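Local coordinates for D-isomer specific 2-hydroxyacid dehydrogenase family protein (Aeromonas salmonicida subsp. salmonicida, PDB 3HG7) that probably acts as an NAD-binding oxidoreductase on D-isomers of 2-hydroxy acids, at residues D14-E19 and I32-N37; H49-E54 and S69-T74; R57-L62 and V78-D83; P101-Y106 and N280-F285. The protein carries 1 engineered substitution. All coordinates share one frame; numbering follows the deposited sequence. Where two conformers were deposited one is given.

Interaction 1: residues D14-E19 and I32-N37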
loop_
_atom_site.group_PDB
_atom_site.type_symbol
_atom_site.label_atom_id
_atom_site.label_comp_id
_atom_site.label_asym_id
_atom_site.label_seq_id
_atom_site.Cartn_x
_atom_site.Cartn_y
_atom_site.Cartn_z
ATOM N N ASP A 14 5.182 -16.711 2.938
ATOM C CA ASP A 14 6.163 -16.636 4.011
ATOM C C ASP A 14 5.991 -17.681 5.121
ATOM O O ASP A 14 6.475 -17.485 6.248
ATOM C CB ASP A 14 6.132 -15.217 4.611
ATOM C CG ASP A 14 6.640 -14.155 3.648
ATOM O OD1 ASP A 14 7.639 -14.404 2.916
ATOM O OD2 ASP A 14 6.031 -13.059 3.608
ATOM N N ASN A 15 5.305 -18.784 4.815
ATOM C CA ASN A 15 5.058 -19.853 5.792
ATOM C C ASN A 15 6.266 -20.267 6.638
ATOM O O ASN A 15 6.135 -20.488 7.840
ATOM C CB ASN A 15 4.552 -21.112 5.084
ATOM C CG ASN A 15 3.040 -21.131 4.907
ATOM O OD1 ASN A 15 2.329 -20.276 5.426
ATOM N ND2 ASN A 15 2.541 -22.121 4.162
ATOM N N ALA A 16 7.417 -20.461 5.997
ATOM C CA ALA A 16 8.574 -20.946 6.717
ATOM C C ALA A 16 8.971 -19.952 7.829
ATOM O O ALA A 16 9.222 -20.357 8.973
ATOM C CB ALA A 16 9.744 -21.238 5.751
ATOM N N HIS A 17 8.961 -18.666 7.485
ATOM C CA HIS A 17 9.278 -17.593 8.420
ATOM C C HIS A 17 8.184 -17.529 9.503
ATOM O O HIS A 17 8.484 -17.513 10.692
ATOM C CB HIS A 17 9.386 -16.262 7.668
ATOM C CG HIS A 17 10.190 -15.209 8.378
ATOM N ND1 HIS A 17 10.708 -14.100 7.733
ATOM C CD2 HIS A 17 10.586 -15.112 9.669
ATOM C CE1 HIS A 17 11.360 -13.353 8.610
ATOM N NE2 HIS A 17 11.304 -13.950 9.793
ATOM N N TYR A 18 6.920 -17.519 9.094
ATOM C CA TYR A 18 5.828 -17.496 10.106
ATOM C C TYR A 18 5.881 -18.668 11.080
ATOM O O TYR A 18 5.630 -18.506 12.298
ATOM C CB TYR A 18 4.441 -17.400 9.436
ATOM C CG TYR A 18 4.196 -16.016 8.896
ATOM C CD1 TYR A 18 4.246 -14.900 9.753
ATOM C CD2 TYR A 18 3.901 -15.807 7.548
ATOM C CE1 TYR A 18 4.068 -13.604 9.255
ATOM C CE2 TYR A 18 3.698 -14.536 7.051
ATOM C CZ TYR A 18 3.778 -13.432 7.910
ATOM O OH TYR A 18 3.571 -12.140 7.437
ATOM N N GLU A 19 6.145 -19.863 10.552
ATOM C CA GLU A 19 6.180 -21.062 11.404
ATOM C C GLU A 19 7.281 -20.962 12.458
ATOM O O GLU A 19 7.048 -21.310 13.624
ATOM C CB GLU A 19 6.347 -22.329 10.556
ATOM C CG GLU A 19 6.401 -23.626 11.344
ATOM C CD GLU A 19 6.449 -24.847 10.444
ATOM O OE1 GLU A 19 7.371 -24.928 9.619
ATOM O OE2 GLU A 19 5.565 -25.717 10.572
ATOM N N ILE A 32 -0.173 -25.632 15.265
ATOM C CA ILE A 32 0.206 -24.809 14.112
ATOM C C ILE A 32 0.454 -25.713 12.919
ATOM O O ILE A 32 1.338 -26.582 12.955
ATOM C CB ILE A 32 1.444 -23.936 14.407
ATOM C CG1 ILE A 32 1.111 -22.953 15.537
ATOM C CG2 ILE A 32 1.915 -23.213 13.145
ATOM C CD1 ILE A 32 2.335 -22.244 16.123
ATOM N N LEU A 33 -0.368 -25.545 11.894
ATOM C CA LEU A 33 -0.297 -26.400 10.721
ATOM C C LEU A 33 0.128 -25.516 9.598
ATOM O O LEU A 33 -0.051 -24.296 9.669
ATOM C CB LEU A 33 -1.655 -27.016 10.392
ATOM C CG LEU A 33 -2.279 -27.968 11.414
ATOM C CD1 LEU A 33 -3.545 -28.599 10.807
ATOM C CD2 LEU A 33 -1.288 -29.050 11.808
ATOM N N ARG A 34 0.699 -26.129 8.564
ATOM C CA ARG A 34 1.208 -25.327 7.480
ATOM C C ARG A 34 0.826 -25.982 6.157
ATOM O O ARG A 34 0.931 -27.207 6.010
ATOM C CB ARG A 34 2.729 -25.233 7.643
ATOM C CG ARG A 34 3.480 -24.709 6.488
ATOM C CD ARG A 34 4.964 -24.609 6.862
ATOM N NE ARG A 34 5.792 -24.422 5.696
ATOM C CZ ARG A 34 7.123 -24.428 5.690
ATOM N NH1 ARG A 34 7.794 -24.573 6.828
ATOM N NH2 ARG A 34 7.778 -24.240 4.548
ATOM N N ALA A 35 0.408 -25.177 5.182
ATOM C CA ALA A 35 0.242 -25.729 3.817
ATOM C C ALA A 35 0.885 -24.826 2.795
ATOM O O ALA A 35 0.471 -23.690 2.666
ATOM C CB ALA A 35 -1.237 -25.938 3.512
ATOM N N ASP A 36 1.899 -25.339 2.077
ATOM C CA ASP A 36 2.673 -24.557 1.101
ATOM C C ASP A 36 2.096 -24.527 -0.310
ATOM O O ASP A 36 2.599 -23.789 -1.169
ATOM C CB ASP A 36 4.141 -25.033 1.048
ATOM C CG ASP A 36 5.009 -24.448 2.180
ATOM O OD1 ASP A 36 4.480 -23.934 3.191
ATOM O OD2 ASP A 36 6.249 -24.516 2.060
ATOM N N ASN A 37 1.055 -25.336 -0.547
ATOM C CA ASN A 37 0.271 -25.244 -1.765
ATOM C C ASN A 37 -1.219 -25.438 -1.504
ATOM O O ASN A 37 -1.626 -25.709 -0.364
ATOM C CB ASN A 37 0.791 -26.241 -2.824
ATOM C CG ASN A 37 0.615 -27.702 -2.393
ATOM O OD1 ASN A 37 -0.079 -28.015 -1.407
ATOM N ND2 ASN A 37 1.261 -28.618 -3.129
#
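Arg34 carries a salt-bridge network that fastens the first turn of helix 15-24 to the end of strand 30-34, within the beta-alpha-beta unit that starts the chain. The helix and strand segments run antiparallel (169°) with axes 9.8 Å apart, a gap bridged by Asn15, Glu19 and Arg34. Arg34, extended from CG to NE, grips Asp36 side-on: NE donates to Asp36 OD1 and NH2 to Asp36 OD2, each at 2.9 Å. On the opposite edge Arg34 NH1 reaches Glu19 OE1 at 2.8 Å; the guanidinium keeps this partner in its plane, while the nitrogen stands above the carboxylate plane. One face of the guanidinium lies against the helix backbone, with Ala16 CA 3.6 Å above the plane. Asn15 ND2 gives Asp36 OD1 a nearly straight bond of 2.8 Å (171°) and approaches from the face opposite Arg34 NE, so two donors hold that oxygen. A weak bond joins Asn15 ND2 to Ala35 O. Two carboxylates around one guanidinium probably stabilise its positive charge. Asn15 OD1 accepts from the backbone N of Ser12, which fixes the amide's orientation. Strand 6-11 lies alongside strand 30-34, helix 38-44 packs against Leu33 and Ala35, and helix 286-301 meets His17 and Tyr18.

Interaction 2: residues H49-E54 and S69-T74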
loop_
_atom_site.group_PDB
_atom_site.type_symbol
_atom_site.label_atom_id
_atom_site.label_comp_id
_atom_site.label_asym_id
_atom_site.label_seq_id
_atom_site.Cartn_x
_atom_site.Cartn_y
_atom_site.Cartn_z
ATOM N N HIS A 49 -9.331 -23.380 13.199
ATOM C CA HIS A 49 -10.040 -22.292 13.869
ATOM C C HIS A 49 -9.485 -20.915 13.530
ATOM O O HIS A 49 -10.235 -19.951 13.508
ATOM C CB HIS A 49 -10.028 -22.497 15.376
ATOM C CG HIS A 49 -10.439 -23.871 15.772
ATOM N ND1 HIS A 49 -9.519 -24.877 15.970
ATOM C CD2 HIS A 49 -11.661 -24.434 15.942
ATOM C CE1 HIS A 49 -10.159 -25.996 16.286
ATOM N NE2 HIS A 49 -11.456 -25.759 16.261
ATOM N N ILE A 50 -8.183 -20.841 13.264
ATOM C CA ILE A 50 -7.527 -19.560 12.975
ATOM C C ILE A 50 -6.801 -19.741 11.676
ATOM O O ILE A 50 -6.224 -20.790 11.452
ATOM C CB ILE A 50 -6.499 -19.177 14.084
ATOM C CG1 ILE A 50 -7.221 -19.149 15.454
ATOM C CG2 ILE A 50 -5.913 -17.759 13.815
ATOM C CD1 ILE A 50 -6.305 -18.801 16.598
ATOM N N LEU A 51 -6.806 -18.722 10.823
ATOM C CA LEU A 51 -6.040 -18.803 9.575
ATOM C C LEU A 51 -5.136 -17.556 9.447
ATOM O O LEU A 51 -5.574 -16.426 9.727
ATOM C CB LEU A 51 -7.023 -18.847 8.405
ATOM C CG LEU A 51 -6.420 -18.953 7.002
ATOM C CD1 LEU A 51 -5.804 -20.337 6.796
ATOM C CD2 LEU A 51 -7.511 -18.681 5.966
ATOM N N MET A 52 -3.882 -17.746 9.035
ATOM C CA MET A 52 -3.061 -16.581 8.632
ATOM C C MET A 52 -2.593 -16.832 7.200
ATOM O O MET A 52 -1.964 -17.866 6.942
ATOM C CB MET A 52 -1.858 -16.392 9.545
ATOM C CG MET A 52 -0.960 -15.181 9.106
ATOM S SD MET A 52 -0.221 -14.092 10.384
ATOM C CE MET A 52 0.788 -15.326 11.164
ATOM N N ALA A 53 -2.925 -15.920 6.293
ATOM C CA ALA A 53 -2.786 -16.190 4.844
ATOM C C ALA A 53 -2.833 -14.922 4.052
ATOM O O ALA A 53 -3.276 -13.886 4.548
ATOM C CB ALA A 53 -3.932 -17.084 4.362
ATOM N N GLU A 54 -2.378 -15.005 2.798
ATOM C CA GLU A 54 -2.658 -13.925 1.853
ATOM C C GLU A 54 -4.088 -14.167 1.426
ATOM O O GLU A 54 -4.493 -15.330 1.240
ATOM C CB GLU A 54 -1.704 -13.981 0.649
ATOM C CG GLU A 54 -0.362 -13.352 0.932
ATOM C CD GLU A 54 0.588 -14.312 1.615
ATOM O OE1 GLU A 54 0.995 -15.289 0.955
ATOM O OE2 GLU A 54 1.002 -14.046 2.768
ATOM N N SER A 69 -12.964 -19.144 12.789
ATOM C CA SER A 69 -13.400 -18.091 13.694
ATOM C C SER A 69 -12.705 -16.763 13.434
ATOM O O SER A 69 -13.311 -15.670 13.580
ATOM C CB SER A 69 -13.058 -18.529 15.127
ATOM O OG SER A 69 -13.958 -19.558 15.499
ATOM N N TRP A 70 -11.410 -16.849 13.128
ATOM C CA TRP A 70 -10.571 -15.657 12.902
ATOM C C TRP A 70 -9.488 -15.882 11.820
ATOM O O TRP A 70 -8.700 -16.829 11.862
ATOM C CB TRP A 70 -9.961 -15.167 14.212
ATOM C CG TRP A 70 -8.917 -14.125 14.052
ATOM C CD1 TRP A 70 -8.947 -13.023 13.226
ATOM C CD2 TRP A 70 -7.654 -14.098 14.712
ATOM N NE1 TRP A 70 -7.781 -12.329 13.345
ATOM C CE2 TRP A 70 -6.962 -12.975 14.238
ATOM C CE3 TRP A 70 -7.029 -14.942 15.639
ATOM C CZ2 TRP A 70 -5.659 -12.655 14.663
ATOM C CZ3 TRP A 70 -5.748 -14.625 16.071
ATOM C CH2 TRP A 70 -5.078 -13.480 15.589
ATOM N N PHE A 71 -9.497 -14.984 10.845
ATOM C CA PHE A 71 -8.531 -14.985 9.719
ATOM C C PHE A 71 -7.744 -13.687 9.826
ATOM O O PHE A 71 -8.296 -12.589 9.718
ATOM C CB PHE A 71 -9.338 -15.021 8.420
ATOM C CG PHE A 71 -8.522 -14.999 7.143
ATOM C CD1 PHE A 71 -7.147 -14.865 7.143
ATOM C CD2 PHE A 71 -9.192 -15.028 5.932
ATOM C CE1 PHE A 71 -6.417 -14.793 5.907
ATOM C CE2 PHE A 71 -8.488 -14.964 4.719
ATOM C CZ PHE A 71 -7.097 -14.833 4.731
ATOM N N GLN A 72 -6.457 -13.823 10.090
ATOM C CA GLN A 72 -5.517 -12.709 10.028
ATOM C C GLN A 72 -4.901 -12.694 8.626
ATOM O O GLN A 72 -4.117 -13.609 8.277
ATOM C CB GLN A 72 -4.402 -12.882 11.046
ATOM C CG GLN A 72 -3.293 -11.791 10.958
ATOM C CD GLN A 72 -3.804 -10.423 11.334
ATOM O OE1 GLN A 72 -4.321 -10.212 12.454
ATOM N NE2 GLN A 72 -3.684 -9.469 10.400
ATOM N N SER A 73 -5.273 -11.689 7.842
ATOM C CA SER A 73 -4.627 -11.430 6.532
ATOM C C SER A 73 -3.200 -10.913 6.727
ATOM O O SER A 73 -2.923 -10.171 7.658
ATOM C CB SER A 73 -5.431 -10.428 5.696
ATOM O OG SER A 73 -4.690 -10.027 4.533
ATOM N N THR A 74 -2.285 -11.318 5.845
ATOM C CA THR A 74 -0.897 -10.847 5.928
ATOM C C THR A 74 -0.758 -9.585 5.113
ATOM O O THR A 74 0.308 -8.959 5.088
ATOM C CB THR A 74 0.107 -11.910 5.324
ATOM O OG1 THR A 74 -0.313 -12.254 3.997
ATOM C CG2 THR A 74 0.143 -13.143 6.156
#
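Ile50 to Ala53 pair residue for residue with Trp70 to Ser73 as neighbouring parallel strands, the two ends of the beta-alpha-beta crossover through helix 55-58 in the five-stranded, flavodoxin-like sheet. The strand axes are 4.6 Å apart. The ladder runs from Leu51 N to Trp70 O (2.9 Å), through Gln72 N to Leu51 O (2.8 Å), to a longer Ala53 N to Gln72 O link (3.3 Å). Thr74 N then binds Ala53 O, and at the other end His49 O takes Ser69 N with Trp70 N as a weak second donor. On the face bearing Leu51, Ala53 and Phe71, Leu51 CD2 sits over the Phe71 ring centre in a CH-pi contact, 3.8 Å from the centroid and 1° off the ring normal; Ala53 O sits at the ring edge. The reverse face carries Ile50 CG2, 3.5 Å from Trp70 CE3, and Met52 SD, 3.9 Å from Gln72 CG. Beyond the strands Thr74 OG1 donates to the anti lone pair of Glu54 OE2 over a short 2.5 Å; chi1 of 53° sets this hydroxyl between the backbone N and carbonyl carbon. Ser12 OG and Gln13 N also bind the Glu54 carboxylate. Gln72 OE1 and Trp70 NE1 both engage Thr93 OG1. Strand 6-11 pairs with the other edge of strand 50-53, helix 55-58 packs on Leu51 and Phe71, and helix 286-301 lies against Ile50 and Trp70.

Interaction 3: residues R57-L62 and V78-D83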
loop_
_atom_site.group_PDB
_atom_site.type_symbol
_atom_site.label_atom_id
_atom_site.label_comp_id
_atom_site.label_asym_id
_atom_site.label_seq_id
_atom_site.Cartn_x
_atom_site.Cartn_y
_atom_site.Cartn_z
ATOM N N ARG A 57 -4.733 -16.487 -1.504
ATOM C CA ARG A 57 -4.564 -17.904 -1.263
ATOM C C ARG A 57 -5.677 -18.548 -0.486
ATOM O O ARG A 57 -6.018 -19.713 -0.737
ATOM C CB ARG A 57 -3.214 -18.223 -0.679
ATOM C CG ARG A 57 -2.294 -18.471 -1.831
ATOM C CD ARG A 57 -0.969 -18.820 -1.403
ATOM N NE ARG A 57 -0.919 -20.153 -0.832
ATOM C CZ ARG A 57 0.207 -20.605 -0.323
ATOM N NH1 ARG A 57 1.255 -19.800 -0.404
ATOM N NH2 ARG A 57 0.286 -21.781 0.262
ATOM N N ALA A 58 -6.254 -17.805 0.422
ATOM C CA ALA A 58 -7.364 -18.340 1.220
ATOM C C ALA A 58 -8.658 -18.422 0.427
ATOM O O ALA A 58 -9.453 -19.340 0.626
ATOM C CB ALA A 58 -7.552 -17.472 2.442
ATOM N N LYS A 59 -8.885 -17.444 -0.447
ATOM C CA LYS A 59 -10.181 -17.282 -1.125
ATOM C C LYS A 59 -10.813 -18.537 -1.749
ATOM O O LYS A 59 -12.007 -18.780 -1.507
ATOM C CB LYS A 59 -10.174 -16.103 -2.126
ATOM C CG LYS A 59 -11.558 -15.825 -2.748
ATOM C CD LYS A 59 -11.572 -14.613 -3.686
ATOM C CE LYS A 59 -13.008 -14.205 -4.003
ATOM N NZ LYS A 59 -13.065 -12.827 -4.618
ATOM N N PRO A 60 -10.034 -19.339 -2.528
ATOM C CA PRO A 60 -10.568 -20.586 -3.106
ATOM C C PRO A 60 -10.823 -21.704 -2.086
ATOM O O PRO A 60 -11.475 -22.695 -2.411
ATOM C CB PRO A 60 -9.460 -21.036 -4.076
ATOM C CG PRO A 60 -8.236 -20.296 -3.649
ATOM C CD PRO A 60 -8.729 -18.999 -3.127
ATOM N N LEU A 61 -10.305 -21.555 -0.872
ATOM C CA LEU A 61 -10.447 -22.589 0.156
ATOM C C LEU A 61 -11.521 -22.203 1.182
ATOM O O LEU A 61 -11.946 -23.044 1.985
ATOM C CB LEU A 61 -9.090 -22.810 0.850
ATOM C CG LEU A 61 -8.001 -23.460 -0.024
ATOM C CD1 LEU A 61 -6.601 -23.175 0.436
ATOM C CD2 LEU A 61 -8.223 -24.947 -0.015
ATOM N N LEU A 62 -11.981 -20.957 1.149
ATOM C CA LEU A 62 -12.793 -20.420 2.258
ATOM C C LEU A 62 -14.110 -21.151 2.491
ATOM O O LEU A 62 -14.522 -21.295 3.647
ATOM C CB LEU A 62 -13.072 -18.917 2.124
ATOM C CG LEU A 62 -12.105 -17.996 2.851
ATOM C CD1 LEU A 62 -12.565 -16.561 2.688
ATOM C CD2 LEU A 62 -12.003 -18.338 4.317
ATOM N N VAL A 78 -7.730 -6.473 1.382
ATOM C CA VAL A 78 -8.536 -7.701 1.590
ATOM C C VAL A 78 -9.759 -7.675 0.694
ATOM O O VAL A 78 -10.688 -8.447 0.881
ATOM C CB VAL A 78 -8.979 -7.913 3.083
ATOM C CG1 VAL A 78 -7.767 -8.197 3.986
ATOM C CG2 VAL A 78 -9.823 -6.717 3.601
ATOM N N ASP A 79 -9.762 -6.776 -0.297
ATOM C CA ASP A 79 -10.958 -6.620 -1.125
ATOM C C ASP A 79 -11.498 -7.877 -1.752
ATOM O O ASP A 79 -12.705 -8.015 -1.919
ATOM C CB ASP A 79 -10.776 -5.525 -2.175
ATOM C CG ASP A 79 -10.857 -4.164 -1.575
ATOM O OD1 ASP A 79 -9.841 -3.718 -1.002
ATOM O OD2 ASP A 79 -11.945 -3.553 -1.650
ATOM N N VAL A 80 -10.630 -8.822 -2.080
ATOM C CA VAL A 80 -11.102 -10.050 -2.694
ATOM C C VAL A 80 -11.988 -10.875 -1.744
ATOM O O VAL A 80 -12.739 -11.738 -2.185
ATOM C CB VAL A 80 -9.943 -10.904 -3.266
ATOM C CG1 VAL A 80 -9.158 -10.107 -4.347
ATOM C CG2 VAL A 80 -9.020 -11.415 -2.141
ATOM N N LEU A 81 -11.906 -10.581 -0.446
ATOM C CA LEU A 81 -12.691 -11.286 0.578
ATOM C C LEU A 81 -14.032 -10.609 0.901
ATOM O O LEU A 81 -14.836 -11.146 1.674
ATOM C CB LEU A 81 -11.856 -11.481 1.852
ATOM C CG LEU A 81 -10.463 -12.103 1.689
ATOM C CD1 LEU A 81 -9.717 -12.034 3.004
ATOM C CD2 LEU A 81 -10.575 -13.563 1.216
ATOM N N LEU A 82 -14.275 -9.443 0.296
ATOM C CA LEU A 82 -15.530 -8.721 0.493
ATOM C C LEU A 82 -16.541 -9.088 -0.590
ATOM O O LEU A 82 -17.682 -8.607 -0.586
ATOM C CB LEU A 82 -15.298 -7.205 0.514
ATOM C CG LEU A 82 -14.141 -6.661 1.358
ATOM C CD1 LEU A 82 -14.015 -5.167 1.153
ATOM C CD2 LEU A 82 -14.269 -7.003 2.837
ATOM N N ASP A 83 -16.102 -9.934 -1.518
ATOM C CA ASP A 83 -16.953 -10.498 -2.551
ATOM C C ASP A 83 -18.224 -11.053 -1.906
ATOM O O ASP A 83 -18.157 -11.793 -0.916
ATOM C CB ASP A 83 -16.168 -11.594 -3.289
ATOM C CG ASP A 83 -16.884 -12.136 -4.519
ATOM O OD1 ASP A 83 -18.124 -12.033 -4.629
ATOM O OD2 ASP A 83 -16.183 -12.707 -5.384
#
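Lys59 NZ meets two flat groups, the peptide carbonyl of Val80 and the carboxylate of Asp83, and it approaches each through an oxygen lone pair. At Val80 it lies in the carbonyl plane on a lone pair, 2.7 Å from NZ to Val80 O, with a C=O...N angle of 133°. At Asp83 it uses the anti lone pair of OD2, the one pointing away from the other oxygen, and the salt bridge from Lys59 NZ to Asp83 OD2 is longer at 3.2 Å. The lysine and aspartate side chains cross at about a right angle. Lys59 spans the gap because its chain is fully extended: chi1 of -174° sets CG anti to the backbone N, and the extended chain beyond CG takes NZ past Val80, where Lys59 CD comes 4.1 Å from Val80 CB. The contact ties the segment that begins in helix 55-58 to a short 3-10 segment around Val80 in the connection between strands 70-73 and 91-93 of the flavodoxin-like domain. Nearer the backbone of Lys59 the contact becomes apolar: Leu81 CD2 lies 3.9 Å from Leu62 CD1 and 4.2 Å from Lys59 CB, and the two leucines cross at about a right angle. Leu81 also packs on Phe71 of strand 70-73 and on Pro55, while Leu62 touches Leu68 and Tyr90. Asp83 OD2 has a second cationic partner in Arg85 NH1.

Interaction 4: residues P101-Y106 and N280-F285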
loop_
_atom_site.group_PDB
_atom_site.type_symbol
_atom_site.label_atom_id
_atom_site.label_comp_id
_atom_site.label_asym_id
_atom_site.label_seq_id
_atom_site.Cartn_x
_atom_site.Cartn_y
_atom_site.Cartn_z
ATOM N N PRO A 101 7.419 3.887 7.720
ATOM C CA PRO A 101 8.810 3.967 7.298
ATOM C C PRO A 101 9.101 3.389 5.914
ATOM O O PRO A 101 9.931 3.936 5.194
ATOM C CB PRO A 101 9.542 3.155 8.374
ATOM C CG PRO A 101 8.729 3.295 9.579
ATOM C CD PRO A 101 7.290 3.515 9.138
ATOM N N LEU A 102 8.449 2.285 5.547
ATOM C CA LEU A 102 8.693 1.661 4.270
ATOM C C LEU A 102 8.175 2.525 3.155
ATOM O O LEU A 102 8.836 2.654 2.107
ATOM C CB LEU A 102 8.017 0.273 4.226
ATOM C CG LEU A 102 8.812 -0.757 5.014
ATOM C CD1 LEU A 102 7.882 -2.021 5.152
ATOM C CD2 LEU A 102 10.117 -1.148 4.349
ATOM N N MET A 103 7.019 3.152 3.373
ATOM C CA MET A 103 6.512 4.074 2.369
ATOM C C MET A 103 7.353 5.345 2.234
ATOM O O MET A 103 7.543 5.788 1.134
ATOM C CB MET A 103 5.030 4.414 2.552
ATOM C CG MET A 103 4.156 3.386 1.861
ATOM S SD MET A 103 4.302 3.311 0.064
ATOM C CE MET A 103 2.848 2.279 -0.102
ATOM N N SER A 104 7.859 5.903 3.338
ATOM C CA SER A 104 8.836 7.035 3.240
ATOM C C SER A 104 10.074 6.677 2.381
ATOM O O SER A 104 10.531 7.476 1.554
ATOM C CB SER A 104 9.286 7.457 4.625
ATOM O OG SER A 104 8.320 8.316 5.191
ATOM N N GLU A 105 10.619 5.483 2.600
ATOM C CA GLU A 105 11.775 4.993 1.842
ATOM C C GLU A 105 11.485 4.888 0.344
ATOM O O GLU A 105 12.300 5.268 -0.482
ATOM C CB GLU A 105 12.221 3.639 2.392
ATOM C CG GLU A 105 12.752 3.681 3.836
ATOM C CD GLU A 105 13.003 2.280 4.385
ATOM O OE1 GLU A 105 12.823 1.295 3.624
ATOM O OE2 GLU A 105 13.399 2.156 5.567
ATOM N N TYR A 106 10.316 4.350 0.008
ATOM C CA TYR A 106 9.923 4.166 -1.385
ATOM C C TYR A 106 9.715 5.516 -2.046
ATOM O O TYR A 106 10.235 5.780 -3.151
ATOM C CB TYR A 106 8.605 3.367 -1.448
ATOM C CG TYR A 106 8.032 3.255 -2.836
ATOM C CD1 TYR A 106 8.376 2.183 -3.659
ATOM C CD2 TYR A 106 7.103 4.197 -3.299
ATOM C CE1 TYR A 106 7.838 2.056 -4.922
ATOM C CE2 TYR A 106 6.560 4.105 -4.560
ATOM C CZ TYR A 106 6.940 3.033 -5.360
ATOM O OH TYR A 106 6.426 2.904 -6.599
ATOM N N ASN A 280 4.996 -3.266 -4.618
ATOM C CA ASN A 280 5.936 -3.721 -3.614
ATOM C C ASN A 280 6.553 -2.557 -2.837
ATOM O O ASN A 280 7.632 -2.689 -2.254
ATOM C CB ASN A 280 6.985 -4.683 -4.224
ATOM C CG ASN A 280 7.965 -3.994 -5.167
ATOM O OD1 ASN A 280 7.795 -2.812 -5.550
ATOM N ND2 ASN A 280 9.004 -4.727 -5.557
ATOM N N SER A 281 5.839 -1.427 -2.801
ATOM C CA SER A 281 6.343 -0.228 -2.087
ATOM C C SER A 281 6.493 -0.475 -0.579
ATOM O O SER A 281 7.386 0.091 0.067
ATOM C CB SER A 281 5.457 1.002 -2.377
ATOM O OG SER A 281 4.113 0.814 -1.891
ATOM N N ALA A 282 5.634 -1.328 0.005
ATOM C CA ALA A 282 5.737 -1.566 1.429
ATOM C C ALA A 282 5.286 -2.983 1.754
ATOM O O ALA A 282 4.115 -3.213 2.000
ATOM C CB ALA A 282 4.911 -0.526 2.206
ATOM N N TYR A 283 6.248 -3.897 1.706
ATOM C CA TYR A 283 6.066 -5.333 1.938
ATOM C C TYR A 283 5.601 -5.585 3.351
ATOM O O TYR A 283 5.919 -4.814 4.245
ATOM C CB TYR A 283 7.413 -6.041 1.716
ATOM C CG TYR A 283 7.258 -7.528 1.668
ATOM C CD1 TYR A 283 7.664 -8.349 2.732
ATOM C CD2 TYR A 283 6.669 -8.123 0.558
ATOM C CE1 TYR A 283 7.470 -9.749 2.677
ATOM C CE2 TYR A 283 6.469 -9.508 0.494
ATOM C CZ TYR A 283 6.870 -10.307 1.551
ATOM O OH TYR A 283 6.654 -11.665 1.427
ATOM N N SER A 284 4.839 -6.674 3.567
ATOM C CA SER A 284 4.423 -7.050 4.922
ATOM C C SER A 284 5.490 -7.982 5.452
ATOM O O SER A 284 5.506 -9.183 5.102
ATOM C CB SER A 284 3.089 -7.841 4.888
ATOM O OG SER A 284 1.986 -6.994 4.569
ATOM N N PHE A 285 6.375 -7.463 6.287
ATOM C CA PHE A 285 7.506 -8.236 6.753
ATOM C C PHE A 285 7.065 -9.167 7.863
ATOM O O PHE A 285 6.313 -8.725 8.756
ATOM C CB PHE A 285 8.641 -7.309 7.190
ATOM C CG PHE A 285 9.428 -6.771 6.019
ATOM C CD1 PHE A 285 10.571 -7.433 5.565
ATOM C CD2 PHE A 285 8.982 -5.654 5.317
ATOM C CE1 PHE A 285 11.268 -6.943 4.459
ATOM C CE2 PHE A 285 9.688 -5.176 4.203
ATOM C CZ PHE A 285 10.821 -5.820 3.795
#
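Ser281 packs tightly on Tyr106, whereas Leu102 and Phe285 meet more loosely toward the exposed end of the contact. Ser281 CB sits over the centre of the Tyr106 ring, 3.4 Å from the centroid and 13° off its normal, a CH-pi contact. Chi1 of 174° sets Tyr106 CG anti to the backbone N, and the ring beyond it faces Ser281. Next to it Ala282 CB touches both Leu102 CB (3.8 Å) and Met103 CG (4.0 Å), and the nearest CA atoms are those of Leu102 and Ala282, 5.2 Å apart. On the outer side Leu102 CD1 touches only the edge of the exposed Phe285 ring, 3.8 Å from CE2, and approaches Tyr283 O at 3.5 Å. Tyr283 CD1 stands over one face of that ring. No hydrogen bond crosses between the segments; the polar ends turn to other partners, Ser281 OG to Asp255 OD2 and Tyr106 OH to Thr277 OG1. A glycerol, probably from the crystallisation liquor, lies about 4 Å from the Ser281 side chain. Helix 100-115 and the loop leading from strand 274-276 to helix 286-301 belong to the connections between the two domains, so this contact joins the two; helix 150-161 packs on Met103 and Ser104.

In the fold
From the N terminus, interaction 1 closes the short connection between helix 15-24 and strand 30-34 before interaction 2 opens. Interactions 2 and 3 cross: the 57-62 segment falls between the strands of interaction 2, and 78-83 follows them. Their centres are 11 Å apart, and Phe71 CE2 meets both Ala58 CB (3.5 Å) and Leu81 CD1 (3.6 Å). These three contacts all build the N-terminal sheet domain. Interaction 4 closes a far longer loop, spanning the seven-stranded NAD-binding domain, where the chain returns toward the first domain. It reaches back through Tyr283 OH to Asp14 OD2 of interaction 1 and Ser284 OG to Thr74 O of interaction 2, both probable hydrogen bonds.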